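Local coordinates for protein ParA (PDB 3EZF) that is a plasmid partition protein that pairs a DNA-binding winged helix-turn-helix region with a P-loop nucleotide-binding domain and probably represses its own operon in an ADP-dependent manner, at residues A[62-65]-A[66-70]; A[94-98]-A[99-103]. All coordinates share one frame; numbering follows the deposited sequence.

Contact 1. Residues A[62-65]-A[66-70]. Unlike the reference sequence in segment 66-70: Glu69 (reference Asp), Asp70 (reference Gly).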
# COMPACT_ATOMS: atom_id res chain seq x y z
N GLN A 62 47.52 11.26 -14.18
CA GLN A 62 48.67 10.75 -13.46
C GLN A 62 48.29 9.47 -12.75
O GLN A 62 49.07 8.53 -12.69
CB GLN A 62 49.14 11.78 -12.44
CG GLN A 62 50.46 11.46 -11.78
CD GLN A 62 50.75 12.41 -10.64
OE1 GLN A 62 50.76 13.63 -10.81
NE2 GLN A 62 50.99 11.86 -9.45
N ALA A 63 47.09 9.43 -12.20
CA ALA A 63 46.59 8.24 -11.52
C ALA A 63 46.53 7.09 -12.52
O ALA A 63 47.03 6.00 -12.25
CB ALA A 63 45.21 8.50 -10.94
N ILE A 64 45.91 7.33 -13.67
CA ILE A 64 45.79 6.31 -14.70
C ILE A 64 47.15 5.83 -15.17
O ILE A 64 47.41 4.63 -15.22
CB ILE A 64 44.95 6.81 -15.89
CG1 ILE A 64 43.48 6.89 -15.46
CG2 ILE A 64 45.11 5.88 -17.08
CD1 ILE A 64 42.52 7.21 -16.56
N LYS A 65 48.04 6.77 -15.51
CA LYS A 65 49.39 6.43 -15.96
C LYS A 65 50.04 5.52 -14.92
O LYS A 65 50.43 4.39 -15.21
CB LYS A 65 50.22 7.71 -16.13
CG LYS A 65 51.72 7.47 -16.37
CD LYS A 65 52.58 8.70 -16.03
CE LYS A 65 52.73 9.69 -17.18
NZ LYS A 65 51.66 10.72 -17.25
N GLU A 66 50.15 6.03 -13.70
CA GLU A 66 50.76 5.26 -12.63
C GLU A 66 50.13 3.88 -12.47
O GLU A 66 50.84 2.88 -12.42
CB GLU A 66 50.67 6.03 -11.31
CG GLU A 66 51.44 7.34 -11.28
CD GLU A 66 51.53 7.95 -9.89
OE1 GLU A 66 52.31 8.92 -9.72
OE2 GLU A 66 50.81 7.48 -8.97
N MET A 67 48.80 3.83 -12.40
CA MET A 67 48.06 2.58 -12.21
C MET A 67 48.24 1.54 -13.31
O MET A 67 48.26 0.35 -13.04
CB MET A 67 46.56 2.86 -12.04
CG MET A 67 46.16 3.25 -10.62
SD MET A 67 44.52 3.99 -10.57
CE MET A 67 43.46 2.57 -10.30
N GLU A 68 48.36 1.99 -14.56
CA GLU A 68 48.54 1.07 -15.67
C GLU A 68 50.00 0.63 -15.70
O GLU A 68 50.32 -0.43 -16.22
CB GLU A 68 48.19 1.72 -17.00
CG GLU A 68 46.76 2.15 -17.14
CD GLU A 68 46.49 2.71 -18.51
OE1 GLU A 68 47.44 3.31 -19.07
OE2 GLU A 68 45.35 2.58 -19.01
N GLU A 69 50.86 1.48 -15.15
CA GLU A 69 52.28 1.20 -15.11
C GLU A 69 52.50 -0.17 -14.43
O GLU A 69 53.50 -0.85 -14.69
CB GLU A 69 53.05 2.38 -14.45
CG GLU A 69 54.24 2.87 -15.35
CD GLU A 69 54.36 4.44 -15.49
OE1 GLU A 69 54.67 5.17 -14.51
OE2 GLU A 69 54.16 4.96 -16.62
N ASP A 70 51.54 -0.60 -13.63
CA ASP A 70 51.67 -1.90 -12.97
C ASP A 70 50.36 -2.70 -12.95
O ASP A 70 49.91 -3.15 -11.89
CB ASP A 70 52.21 -1.72 -11.56
CG ASP A 70 51.20 -1.12 -10.63
OD1 ASP A 70 50.47 -0.21 -11.07
OD2 ASP A 70 51.14 -1.55 -9.45

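Contact 2. Residues A[94-98]-A[99-103]. With SO4 (sulfate ion), chain H.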
# COMPACT_ATOMS: atom_id res chain seq x y z
N ASP A 94 38.66 3.17 -7.56
CA ASP A 94 40.02 2.67 -7.47
C ASP A 94 41.06 3.79 -7.65
O ASP A 94 42.17 3.69 -7.13
CB ASP A 94 40.25 1.54 -8.47
CG ASP A 94 39.58 0.24 -8.04
OD1 ASP A 94 39.47 -0.02 -6.82
OD2 ASP A 94 39.18 -0.53 -8.93
N ILE A 95 40.70 4.84 -8.39
CA ILE A 95 41.62 5.95 -8.59
C ILE A 95 41.67 6.72 -7.29
O ILE A 95 42.74 7.20 -6.89
CB ILE A 95 41.13 6.92 -9.71
CG1 ILE A 95 41.53 6.37 -11.09
CG2 ILE A 95 41.73 8.31 -9.50
CD1 ILE A 95 41.00 7.17 -12.23
N TYR A 96 40.52 6.84 -6.62
CA TYR A 96 40.44 7.55 -5.34
C TYR A 96 41.21 6.73 -4.31
O TYR A 96 41.77 7.28 -3.35
CB TYR A 96 38.99 7.67 -4.86
CG TYR A 96 38.23 8.87 -5.37
CD1 TYR A 96 37.14 8.72 -6.22
CD2 TYR A 96 38.57 10.16 -4.96
CE1 TYR A 96 36.41 9.82 -6.64
CE2 TYR A 96 37.84 11.28 -5.37
CZ TYR A 96 36.76 11.10 -6.21
OH TYR A 96 36.03 12.19 -6.65
N ALA A 97 41.24 5.42 -4.52
CA ALA A 97 41.94 4.54 -3.59
C ALA A 97 43.43 4.65 -3.83
O ALA A 97 44.24 4.67 -2.89
CB ALA A 97 41.47 3.10 -3.77
N HIS A 98 43.82 4.73 -5.09
CA HIS A 98 45.22 4.86 -5.43
C HIS A 98 45.71 6.19 -4.87
O HIS A 98 46.82 6.29 -4.36
CB HIS A 98 45.38 4.81 -6.93
CG HIS A 98 46.79 4.98 -7.38
ND1 HIS A 98 47.12 5.69 -8.52
CD2 HIS A 98 47.96 4.57 -6.84
CE1 HIS A 98 48.44 5.71 -8.66
NE2 HIS A 98 48.97 5.04 -7.65
N ARG A 99 44.87 7.22 -4.96
CA ARG A 99 45.19 8.55 -4.46
C ARG A 99 45.14 8.57 -2.93
O ARG A 99 45.16 9.63 -2.30
CB ARG A 99 44.19 9.56 -5.02
CG ARG A 99 44.82 10.67 -5.84
CD ARG A 99 45.87 10.09 -6.77
NE ARG A 99 46.63 11.11 -7.50
CZ ARG A 99 47.13 12.21 -6.95
NH1 ARG A 99 46.96 12.45 -5.65
NH2 ARG A 99 47.81 13.06 -7.70
N LYS A 100 45.06 7.38 -2.36
CA LYS A 100 44.99 7.20 -0.91
C LYS A 100 43.99 8.10 -0.19
O LYS A 100 44.29 8.64 0.87
CB LYS A 100 46.37 7.35 -0.28
CG LYS A 100 47.20 6.07 -0.37
CD LYS A 100 48.45 6.12 0.49
CE LYS A 100 49.55 6.98 -0.13
NZ LYS A 100 50.78 6.97 0.74
N ILE A 101 42.80 8.26 -0.77
CA ILE A 101 41.75 9.08 -0.16
C ILE A 101 40.85 8.15 0.64
O ILE A 101 40.16 7.29 0.07
CB ILE A 101 40.91 9.81 -1.22
CG1 ILE A 101 41.80 10.77 -2.01
CG2 ILE A 101 39.78 10.56 -0.56
CD1 ILE A 101 41.15 11.29 -3.26
N PRO A 102 40.82 8.31 1.97
CA PRO A 102 40.01 7.46 2.84
C PRO A 102 38.57 7.22 2.39
O PRO A 102 37.88 8.14 1.93
CB PRO A 102 40.09 8.17 4.19
CG PRO A 102 40.26 9.61 3.80
CD PRO A 102 41.28 9.51 2.68
N LYS A 103 38.13 5.96 2.52
CA LYS A 103 36.76 5.55 2.17
C LYS A 103 35.87 5.75 3.39
O LYS A 103 36.36 5.91 4.51
CB LYS A 103 36.70 4.07 1.80
CG LYS A 103 37.44 3.69 0.56
CD LYS A 103 37.80 2.20 0.57
CE LYS A 103 38.66 1.80 -0.63
NZ LYS A 103 37.97 1.96 -1.94
S SO4 H . 49.78 15.71 -5.34
O1 SO4 H . 50.74 15.00 -6.21
O2 SO4 H . 50.25 15.65 -3.94
O3 SO4 H . 48.46 15.07 -5.45
O4 SO4 H . 49.68 17.12 -5.75

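Contact 1. Residues A[62-65]-A[66-70]
The carbonyl oxygen of Lys65 takes two backbone N-H groups of the next turn. Glu69 N meets Lys65 O at 2.9 Å as an ordinary i to i+4 bond. Glu68 N reaches the same Lys65 O at 3.2 Å, but only weakly, since the N-H points well off the oxygen. Upstream the ladder is regular: Glu66 N to Gln62 O and Glu68 N to Ile64 O both measure 2.9 Å, and Met67 N to Ala63 O 2.8 Å. This is the C-terminal end of helix 57-69, which follows the short helix 46-50 within the helix-turn-helix family region, a placement consistent with the second helix of the motif.

On one side of the helix Gln62 and Glu66 run alongside each other and point the same way. The Gln62 chain leaves with CG anti to the backbone N (chi1 -171°) and stays extended to CD, bringing NE2 to Glu66 OE1 at 3.2 Å. The amide and carboxylate planes are 47° apart; NE2 meets OE1 of Glu66 from above the carboxylate plane, and the N-H...O angle is a bent 142°. The other end of the Gln62 amide, OE1, accepts from Arg58, consistent with this turn of the amide. Glu68 lies beside Ile64, with its CD 3.7 Å from the methyl CG2 of Ile64, while Glu68 OE2 is held by the hydroxyl of Tyr85. Lys65 and Glu69 are also neighbours along the helix, but there Glu69 OE2 lies against the aliphatic Lys65 CG at 3.5 Å and the charged ends do not meet; Lys65 NZ makes a long, weak ion pair with Asp61. Met67 CB and CG lie against Ala63 O, and the side chain also touches Phe74 and, on helix 89-98, Asp94 and His98.

Contact 2. Residues A[94-98]-A[99-103]
Two first torsions bring Tyr96 and Ile101 together: with chi1 at -87° for Tyr96 and -63° for Ile101, CG of Tyr96 and CG1 of Ile101 are each anti to the carbonyl carbon of their own residue, and the two side chains cross obliquely. Ile101 CD1 ends at the edge of the tyrosine ring, in its plane, 3.3 Å from Tyr96 CD2. The backbone between them reverses in a Schellman motif that closes helix 89-98. Ile101 N donates to Tyr96 O at 2.9 Å, the sound bond of the motif; the inner one, Lys100 N to Ala97 O, is less certain because that nitrogen sits too close to a neighbour in the model. Lys100, the C-prime residue, takes positive phi (47°), the step that turns the chain out of the helix. One residue earlier, Arg99 N still completes a helical bond to Ile95 O at 2.9 Å.

The Arg99 chain, bent at chi2, sets its guanidinium edge against a sulfate ion, probably taken up from the crystallisation liquor. NH1 and NH2 of Arg99 both donate to the same sulfate oxygen, O3, at 3.0 and 3.1 Å, a fork lying in the guanidinium plane. Arg58 binds the same sulfate, so two arginines share one anion, whose charge probably offsets their closeness.

The ring of Tyr96 packs against Leu52 and Leu55, with its hydroxyl bonded to Pro53 O, while Arg99 touches Ile59 of helix 57-69. Lys103 NZ lies 4.1 Å from Ala97 CB and forms a salt bridge with Asp146, just ahead of strand 149-153, tying the exit of helix 89-98 to the parallel-sheet domain.

How the contacts relate
Contact 1 forms the last turns of helix 57-69 and contact 2 the end of helix 89-98, with centres about 13 Å apart in one helix-turn-helix family region. They meet directly through His98, which packs against Glu66 and Met67 of contact 1: Glu66 OE2 is 3.0 Å from His98 CE1, and Met67 CG is 3.4 Å from His98 ND1, both plain packing. Met67 CE also reaches Asp94 O at 3.6 Å. The sulfate gives a second connection: Arg99 of contact 2 binds it together with Arg58, which holds the Gln62 amide of contact 1, and the Gln62 side chain lies about 5 Å from the ion.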